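Side-chain contacts in Rbstp0775 protein (PDB 1RZ3), which is of unknown function but belongs to the phosphoribulokinase/uridine kinase family and possibly acts as an ATP-dependent kinase: residues D5-L10 with A39-Q44; K12-I17 with F144-Y149; L82-E87 with K138-F143. All coordinates share one frame; numbering follows the deposited sequence.

Overall arrangement
Contacts 1 and 2 share helix 3-15 and belong to one apolar layer, whereas contact 3 stands apart. The first two have centres 11 Å apart and meet directly, through Leu42 CD2 and Ile14 CD1 at 3.4 Å and through Leu10 CD1 and Val148 CG2 at 3.8 Å; together they seat the N-terminal helix against helix 35-48 and strand 146-150. Contact 3 lies about 25 Å from contact 1 and 20 Å from contact 2, centre to centre, and joins contact 2 through the chain, since Phe143 runs straight into Phe144. All three lie away from the calcium-binding residue Asp124 and are structural packing.

Contact 1. Residues D5-L10 with A39-Q44; sequences DRIDFL and ANQLSQ
With chi1 near 180° in both Leu10 (-180°) and Leu42 (-173°), CG lies opposite the backbone N and the branches are brought together between the helices. Leu10 CD2 and Leu42 CD2 lie 3.9 Å apart, with Leu10 CG only slightly farther from the same methyl, and the two side chains cross at about a right angle. The other methyl of Leu42, CD1, reaches back to the backbone of the first helix, 4.0 Å from Ile7 O and 4.4 Å from Ile7 CG2. Ile7 points toward helix 35-48 and sends its long branch elsewhere: CD1 stops 3.5 Å from Gln41 OE1, touching the amide oxygen of a side chain that crosses it nearly perpendicularly. No hydrogen bond joins the two segments, so the contact rests on apolar packing with Gln41 at its exposed border. The axes of the two short segments come within 10.1 Å and cross at -58°. Helix 35-48 is the one that follows the probable Walker A loop in this P-loop fold, and helix 3-15, from the start of the chain, packs against it. On the sheet side Leu42 reaches Met129 of strand 127-132, while Leu10 touches Phe197 of the edge strand 195-197. Within helix 3-15, Cys11 and Ile14 extend the apolar surface met by Leu42.

Contact 2. Residues K12-I17 with F144-Y149; sequences KTILAI and FDFVVY
Ile17 sets its terminal methyl over one face of the Phe146 ring, the central touch of this contact. CD1 stands 3.7 Å from the ring centroid, 25° off the normal, which makes a CH-pi interaction. The methyl is displaced toward the CG-CD1 side of the ring, so that Ile17 CD1 lies 3.4 Å from both CG and CD1 of Phe146. Ile14 arrives obliquely, its CG1 methylene 3.7 Å from Phe146 CE2, and Thr13 completes the set with its methyl CG2 at 4.2 Å from Phe146 CZ. Three aliphatic groups from residues 13-17 therefore meet one aromatic ring, each side chain crossing it at about a right angle.

The ring reaches them because Phe146 CG is anti to the backbone N (chi1 177°), which carries it out from the strand toward the helix. On the opposing side, Ile17 N bonds to Ile14 O at 3.2 Å, and this bond helps hold Ile17 beside the ring. Thr13 turns its hydroxyl away from the phenyl to bond Phe9 O, one helical turn back, and that bond leaves the methyl for the aromatic.

Further out, Phe146 is fixed by backbone hydrogen bonds to Val24 and Gly26 in the neighbouring strand 23-29 of the parallel sheet, and its side chain also touches Leu25 and Asp194. Just before it, Asp145 OD2 forms a salt bridge with Lys98 and accepts a hydrogen bond from Val24 N. Because no hydrogen bond crosses between the two segments, their cohesion comes from dispersion and the CH-pi touch, so it depends on the closeness of fit rather than on polar bonds.

Contact 3. Residues L82-E87 with K138-F143; sequences LQWDVE and KEWRPF
Trp140 presents the edge of its indole to Val86, with Val86 O lying near the ring plane. The pyrrole N-H points at that oxygen almost straight, 166° at the hydrogen, but NE1 and Val86 O are 3.3 Å apart and the bond is weak. Val86 CG1, anti to the backbone N (chi1 -180°), reaches the same indole nitrogen at 3.6 Å and lies 4.0 Å from Trp140 CE2. Glu139 lays its bent chain against the same methyl, its CG 3.8 Å from Val86 CG1, while its carboxylate OE2 forms a salt bridge with Lys138 NZ at 2.8 Å. Farther along the indole edge, Trp140 CH2 comes within 4.3 Å of Trp84 CB, and it approaches the Trp84 ring obliquely. A leucine in place of Trp140 would probably leave Val86 O without this N-H donor and open a gap beside Val86 and Trp84. Val86 O also accepts a hydrogen bond from Thr90 OG1, a turn farther along helix 86-94, whose start is capped by Asp85 OD1 on Trp88 N. Trp140 itself is stacked with Phe94 near the far end of this helix and makes a cation-pi contact with Arg137. The contact thus packs the connection between strands 127-132 and 146-150 against helix 86-94, while Trp84 NE1 bonds to Met58 O, just beyond strand 53-57.

Contact 1. Residues D5-L10 with A39-Q44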
# COMPACT_ATOMS: atom_id res chain seq x y z
N ASP A 5 16.62 -12.53 8.16
CA ASP A 5 17.32 -11.61 9.03
C ASP A 5 16.95 -10.16 8.72
O ASP A 5 16.88 -9.32 9.62
CB ASP A 5 18.84 -11.79 8.89
CG ASP A 5 19.27 -13.22 9.18
OD1 ASP A 5 18.90 -14.12 8.40
OD2 ASP A 5 19.99 -13.43 10.18
N ARG A 6 16.72 -9.87 7.45
CA ARG A 6 16.35 -8.52 7.03
C ARG A 6 14.94 -8.19 7.52
O ARG A 6 14.67 -7.06 7.94
CB ARG A 6 16.40 -8.40 5.51
CG ARG A 6 17.79 -8.58 4.93
CD ARG A 6 17.78 -8.42 3.42
NE ARG A 6 19.11 -8.56 2.84
CZ ARG A 6 19.37 -8.49 1.54
NH1 ARG A 6 18.39 -8.29 0.67
NH2 ARG A 6 20.62 -8.63 1.10
N ILE A 7 14.05 -9.17 7.45
CA ILE A 7 12.68 -8.97 7.90
C ILE A 7 12.67 -8.77 9.41
O ILE A 7 11.92 -7.95 9.94
CB ILE A 7 11.80 -10.17 7.50
CG1 ILE A 7 11.68 -10.22 5.98
CG2 ILE A 7 10.43 -10.06 8.15
CD1 ILE A 7 10.93 -11.43 5.45
N ASP A 8 13.52 -9.52 10.12
CA ASP A 8 13.59 -9.39 11.56
C ASP A 8 14.16 -8.03 11.93
O ASP A 8 13.73 -7.41 12.90
CB ASP A 8 14.47 -10.49 12.17
CG ASP A 8 13.79 -11.85 12.18
OD1 ASP A 8 12.65 -11.93 12.69
OD2 ASP A 8 14.38 -12.82 11.67
N PHE A 9 15.12 -7.55 11.14
CA PHE A 9 15.71 -6.25 11.41
C PHE A 9 14.65 -5.16 11.19
O PHE A 9 14.60 -4.18 11.94
CB PHE A 9 16.90 -5.99 10.48
CG PHE A 9 17.62 -4.71 10.79
CD1 PHE A 9 18.37 -4.58 11.95
CD2 PHE A 9 17.52 -3.62 9.93
CE1 PHE A 9 19.01 -3.37 12.26
CE2 PHE A 9 18.16 -2.41 10.23
CZ PHE A 9 18.90 -2.29 11.40
N LEU A 10 13.82 -5.33 10.17
CA LEU A 10 12.77 -4.36 9.89
C LEU A 10 11.78 -4.34 11.04
O LEU A 10 11.31 -3.28 11.46
CB LEU A 10 12.07 -4.71 8.57
CG LEU A 10 10.94 -3.79 8.11
CD1 LEU A 10 11.41 -2.35 8.07
CD2 LEU A 10 10.47 -4.24 6.73
N ALA A 39 4.58 -7.70 3.67
CA ALA A 39 3.57 -7.20 4.59
C ALA A 39 3.01 -8.30 5.48
O ALA A 39 2.95 -8.16 6.70
CB ALA A 39 2.44 -6.53 3.82
N ASN A 40 2.60 -9.41 4.86
CA ASN A 40 2.03 -10.51 5.62
C ASN A 40 3.01 -11.14 6.61
O ASN A 40 2.65 -11.40 7.76
CB ASN A 40 1.48 -11.58 4.68
CG ASN A 40 0.34 -11.06 3.81
OD1 ASN A 40 -0.43 -10.21 4.23
ND2 ASN A 40 0.23 -11.59 2.60
N GLN A 41 4.24 -11.37 6.17
CA GLN A 41 5.23 -11.96 7.06
C GLN A 41 5.59 -11.00 8.19
O GLN A 41 5.77 -11.42 9.34
CB GLN A 41 6.49 -12.34 6.28
CG GLN A 41 6.26 -13.44 5.27
CD GLN A 41 7.55 -13.99 4.71
OE1 GLN A 41 8.33 -13.27 4.07
NE2 GLN A 41 7.80 -15.27 4.94
N LEU A 42 5.71 -9.72 7.87
CA LEU A 42 6.05 -8.72 8.87
C LEU A 42 4.95 -8.61 9.92
O LEU A 42 5.22 -8.60 11.12
CB LEU A 42 6.28 -7.36 8.20
CG LEU A 42 6.82 -6.26 9.11
CD1 LEU A 42 8.15 -6.70 9.72
CD2 LEU A 42 7.00 -4.98 8.30
N SER A 43 3.70 -8.53 9.48
CA SER A 43 2.58 -8.42 10.40
C SER A 43 2.52 -9.64 11.31
O SER A 43 2.20 -9.53 12.50
CB SER A 43 1.26 -8.26 9.64
OG SER A 43 1.01 -9.39 8.82
N GLN A 44 2.82 -10.81 10.75
CA GLN A 44 2.81 -12.05 11.51
C GLN A 44 3.85 -11.99 12.63
O GLN A 44 3.56 -12.31 13.78
CB GLN A 44 3.09 -13.23 10.58
CG GLN A 44 2.96 -14.59 11.24
CD GLN A 44 1.59 -14.79 11.89
OE1 GLN A 44 1.26 -14.13 12.87
NE2 GLN A 44 0.80 -15.69 11.33

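Contact 2. Residues K12-I17 with F144-Y149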
# COMPACT_ATOMS: atom_id res chain seq x y z
N LYS A 12 12.40 -5.08 14.15
CA LYS A 12 13.07 -4.41 15.27
C LYS A 12 13.01 -2.89 15.07
O LYS A 12 12.73 -2.14 16.00
CB LYS A 12 14.54 -4.84 15.35
CG LYS A 12 15.28 -4.29 16.55
CD LYS A 12 16.77 -4.55 16.46
CE LYS A 12 17.39 -3.77 15.31
NZ LYS A 12 17.15 -2.30 15.44
N THR A 13 13.27 -2.46 13.84
CA THR A 13 13.23 -1.04 13.51
C THR A 13 11.84 -0.47 13.80
O THR A 13 11.70 0.61 14.38
CB THR A 13 13.58 -0.83 12.02
OG1 THR A 13 14.93 -1.24 11.80
CG2 THR A 13 13.42 0.63 11.62
N ILE A 14 10.81 -1.21 13.40
CA ILE A 14 9.43 -0.78 13.61
C ILE A 14 9.08 -0.73 15.09
O ILE A 14 8.39 0.19 15.54
CB ILE A 14 8.45 -1.71 12.84
CG1 ILE A 14 8.56 -1.42 11.34
CG2 ILE A 14 7.02 -1.51 13.33
CD1 ILE A 14 7.86 -2.45 10.45
N LEU A 15 9.57 -1.69 15.86
CA LEU A 15 9.28 -1.72 17.29
C LEU A 15 9.99 -0.60 18.06
O LEU A 15 9.69 -0.38 19.24
CB LEU A 15 9.67 -3.08 17.88
CG LEU A 15 8.83 -4.27 17.42
CD1 LEU A 15 9.45 -5.57 17.94
CD2 LEU A 15 7.40 -4.11 17.92
N ALA A 16 10.92 0.09 17.41
CA ALA A 16 11.66 1.18 18.04
C ALA A 16 11.05 2.55 17.78
O ALA A 16 11.44 3.55 18.39
CB ALA A 16 13.13 1.16 17.56
N ILE A 17 10.08 2.60 16.86
CA ILE A 17 9.43 3.86 16.51
C ILE A 17 8.55 4.40 17.65
O ILE A 17 7.78 3.64 18.26
CB ILE A 17 8.54 3.71 15.27
CG1 ILE A 17 9.37 3.21 14.08
CG2 ILE A 17 7.87 5.04 14.92
CD1 ILE A 17 8.54 2.88 12.87
N PHE A 144 0.71 8.48 6.97
CA PHE A 144 1.64 7.40 7.30
C PHE A 144 2.66 7.90 8.31
O PHE A 144 3.20 8.99 8.17
CB PHE A 144 2.41 6.93 6.05
CG PHE A 144 1.59 6.14 5.08
CD1 PHE A 144 1.30 4.80 5.34
CD2 PHE A 144 1.11 6.72 3.92
CE1 PHE A 144 0.54 4.05 4.44
CE2 PHE A 144 0.35 5.98 3.01
CZ PHE A 144 0.06 4.64 3.27
N ASP A 145 2.91 7.10 9.34
CA ASP A 145 3.90 7.46 10.36
C ASP A 145 5.26 6.91 9.95
O ASP A 145 6.29 7.44 10.33
CB ASP A 145 3.54 6.86 11.72
CG ASP A 145 2.31 7.49 12.32
OD1 ASP A 145 2.35 8.71 12.58
OD2 ASP A 145 1.31 6.76 12.51
N PHE A 146 5.24 5.85 9.16
CA PHE A 146 6.47 5.20 8.75
C PHE A 146 6.24 4.50 7.42
O PHE A 146 5.25 3.78 7.26
CB PHE A 146 6.84 4.17 9.82
CG PHE A 146 8.07 3.36 9.51
CD1 PHE A 146 9.34 3.90 9.71
CD2 PHE A 146 7.96 2.05 9.06
CE1 PHE A 146 10.48 3.14 9.46
CE2 PHE A 146 9.09 1.29 8.81
CZ PHE A 146 10.36 1.83 9.01
N VAL A 147 7.14 4.72 6.47
CA VAL A 147 7.01 4.09 5.16
C VAL A 147 8.30 3.39 4.77
O VAL A 147 9.39 3.97 4.88
CB VAL A 147 6.67 5.11 4.05
CG1 VAL A 147 6.65 4.41 2.69
CG2 VAL A 147 5.31 5.76 4.33
N VAL A 148 8.16 2.14 4.34
CA VAL A 148 9.30 1.36 3.88
C VAL A 148 9.12 1.26 2.37
O VAL A 148 8.04 0.93 1.90
CB VAL A 148 9.28 -0.09 4.42
CG1 VAL A 148 10.52 -0.84 3.93
CG2 VAL A 148 9.21 -0.10 5.92
N TYR A 149 10.17 1.57 1.61
CA TYR A 149 10.06 1.43 0.16
C TYR A 149 10.83 0.17 -0.19
O TYR A 149 12.00 0.04 0.16
CB TYR A 149 10.67 2.63 -0.57
CG TYR A 149 10.56 2.49 -2.08
CD1 TYR A 149 9.41 2.91 -2.75
CD2 TYR A 149 11.58 1.90 -2.82
CE1 TYR A 149 9.28 2.74 -4.13
CE2 TYR A 149 11.47 1.73 -4.20
CZ TYR A 149 10.31 2.15 -4.85
OH TYR A 149 10.19 1.99 -6.21

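Contact 3. Residues L82-E87 with K138-F143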
# COMPACT_ATOMS: atom_id res chain seq x y z
N LEU A 82 -6.26 6.60 -12.63
CA LEU A 82 -7.63 6.11 -12.64
C LEU A 82 -7.89 4.79 -11.93
O LEU A 82 -9.01 4.53 -11.49
CB LEU A 82 -8.12 6.00 -14.09
CG LEU A 82 -7.96 7.27 -14.93
CD1 LEU A 82 -8.56 7.04 -16.31
CD2 LEU A 82 -8.63 8.45 -14.24
N GLN A 83 -6.86 3.95 -11.80
CA GLN A 83 -7.04 2.65 -11.17
C GLN A 83 -7.54 2.73 -9.72
O GLN A 83 -8.25 1.82 -9.25
CB GLN A 83 -5.73 1.85 -11.23
CG GLN A 83 -5.88 0.42 -10.74
CD GLN A 83 -4.99 -0.55 -11.50
OE1 GLN A 83 -5.03 -0.60 -12.72
NE2 GLN A 83 -4.19 -1.32 -10.77
N TRP A 84 -7.16 3.79 -9.02
CA TRP A 84 -7.59 4.01 -7.64
C TRP A 84 -8.35 5.33 -7.58
O TRP A 84 -7.94 6.31 -8.20
CB TRP A 84 -6.40 4.12 -6.69
CG TRP A 84 -5.74 2.82 -6.39
CD1 TRP A 84 -6.06 1.94 -5.40
CD2 TRP A 84 -4.67 2.21 -7.13
NE1 TRP A 84 -5.26 0.82 -5.47
CE2 TRP A 84 -4.40 0.96 -6.53
CE3 TRP A 84 -3.92 2.61 -8.25
CZ2 TRP A 84 -3.41 0.10 -7.01
CZ3 TRP A 84 -2.93 1.75 -8.72
CH2 TRP A 84 -2.69 0.51 -8.10
N ASP A 85 -9.46 5.35 -6.85
CA ASP A 85 -10.23 6.58 -6.67
C ASP A 85 -9.50 7.22 -5.49
O ASP A 85 -9.90 7.06 -4.33
CB ASP A 85 -11.67 6.27 -6.29
CG ASP A 85 -12.54 7.51 -6.26
OD1 ASP A 85 -12.01 8.60 -5.98
OD2 ASP A 85 -13.76 7.39 -6.50
N VAL A 86 -8.41 7.92 -5.81
CA VAL A 86 -7.57 8.55 -4.80
C VAL A 86 -8.30 9.40 -3.77
O VAL A 86 -8.06 9.27 -2.58
CB VAL A 86 -6.47 9.39 -5.48
CG1 VAL A 86 -5.58 10.05 -4.44
CG2 VAL A 86 -5.64 8.51 -6.41
N GLU A 87 -9.19 10.26 -4.24
CA GLU A 87 -9.94 11.14 -3.35
C GLU A 87 -10.90 10.39 -2.42
O GLU A 87 -11.00 10.70 -1.24
CB GLU A 87 -10.70 12.17 -4.18
CG GLU A 87 -11.62 13.09 -3.40
CD GLU A 87 -12.34 14.05 -4.33
OE1 GLU A 87 -12.80 13.62 -5.41
OE2 GLU A 87 -12.46 15.24 -3.98
N LYS A 138 1.05 12.41 -2.94
CA LYS A 138 0.79 13.53 -2.04
C LYS A 138 -0.46 13.48 -1.17
O LYS A 138 -0.44 13.93 -0.02
CB LYS A 138 0.80 14.84 -2.83
CG LYS A 138 -0.27 14.92 -3.90
CD LYS A 138 -0.19 16.25 -4.66
CE LYS A 138 -1.25 16.34 -5.75
NZ LYS A 138 -1.14 15.23 -6.75
N GLU A 139 -1.54 12.94 -1.71
CA GLU A 139 -2.80 12.86 -0.98
C GLU A 139 -2.78 11.93 0.23
O GLU A 139 -3.44 12.20 1.24
CB GLU A 139 -3.92 12.42 -1.93
CG GLU A 139 -4.24 13.37 -3.09
CD GLU A 139 -3.19 13.37 -4.20
OE1 GLU A 139 -2.42 12.40 -4.33
OE2 GLU A 139 -3.17 14.35 -4.98
N TRP A 140 -2.03 10.83 0.13
CA TRP A 140 -1.98 9.83 1.19
C TRP A 140 -0.82 9.96 2.18
O TRP A 140 -0.95 9.59 3.35
CB TRP A 140 -1.97 8.43 0.57
CG TRP A 140 -3.13 8.16 -0.36
CD1 TRP A 140 -4.32 8.83 -0.40
CD2 TRP A 140 -3.23 7.10 -1.32
NE1 TRP A 140 -5.16 8.25 -1.33
CE2 TRP A 140 -4.51 7.19 -1.91
CE3 TRP A 140 -2.36 6.09 -1.74
CZ2 TRP A 140 -4.95 6.30 -2.89
CZ3 TRP A 140 -2.79 5.20 -2.72
CH2 TRP A 140 -4.07 5.31 -3.28
N ARG A 141 0.31 10.48 1.71
CA ARG A 141 1.51 10.66 2.55
C ARG A 141 1.33 11.14 3.99
O ARG A 141 1.91 10.56 4.92
CB ARG A 141 2.48 11.65 1.88
CG ARG A 141 3.20 11.16 0.66
CD ARG A 141 4.52 11.92 0.49
NE ARG A 141 4.37 13.33 0.12
CZ ARG A 141 4.22 13.77 -1.12
NH1 ARG A 141 4.19 12.92 -2.13
NH2 ARG A 141 4.13 15.07 -1.37
N PRO A 142 0.55 12.21 4.21
CA PRO A 142 0.35 12.73 5.56
C PRO A 142 -0.18 11.75 6.59
O PRO A 142 -0.03 11.96 7.78
CB PRO A 142 -0.63 13.89 5.35
CG PRO A 142 -0.47 14.25 3.89
CD PRO A 142 -0.31 12.92 3.24
N PHE A 143 -0.80 10.67 6.12
CA PHE A 143 -1.39 9.71 7.04
C PHE A 143 -0.54 8.51 7.43
O PHE A 143 -1.02 7.62 8.14
CB PHE A 143 -2.75 9.28 6.48
CG PHE A 143 -3.66 10.44 6.21
CD1 PHE A 143 -4.21 11.16 7.26
CD2 PHE A 143 -3.89 10.87 4.91
CE1 PHE A 143 -4.97 12.30 7.02
CE2 PHE A 143 -4.65 12.01 4.66
CZ PHE A 143 -5.19 12.73 5.72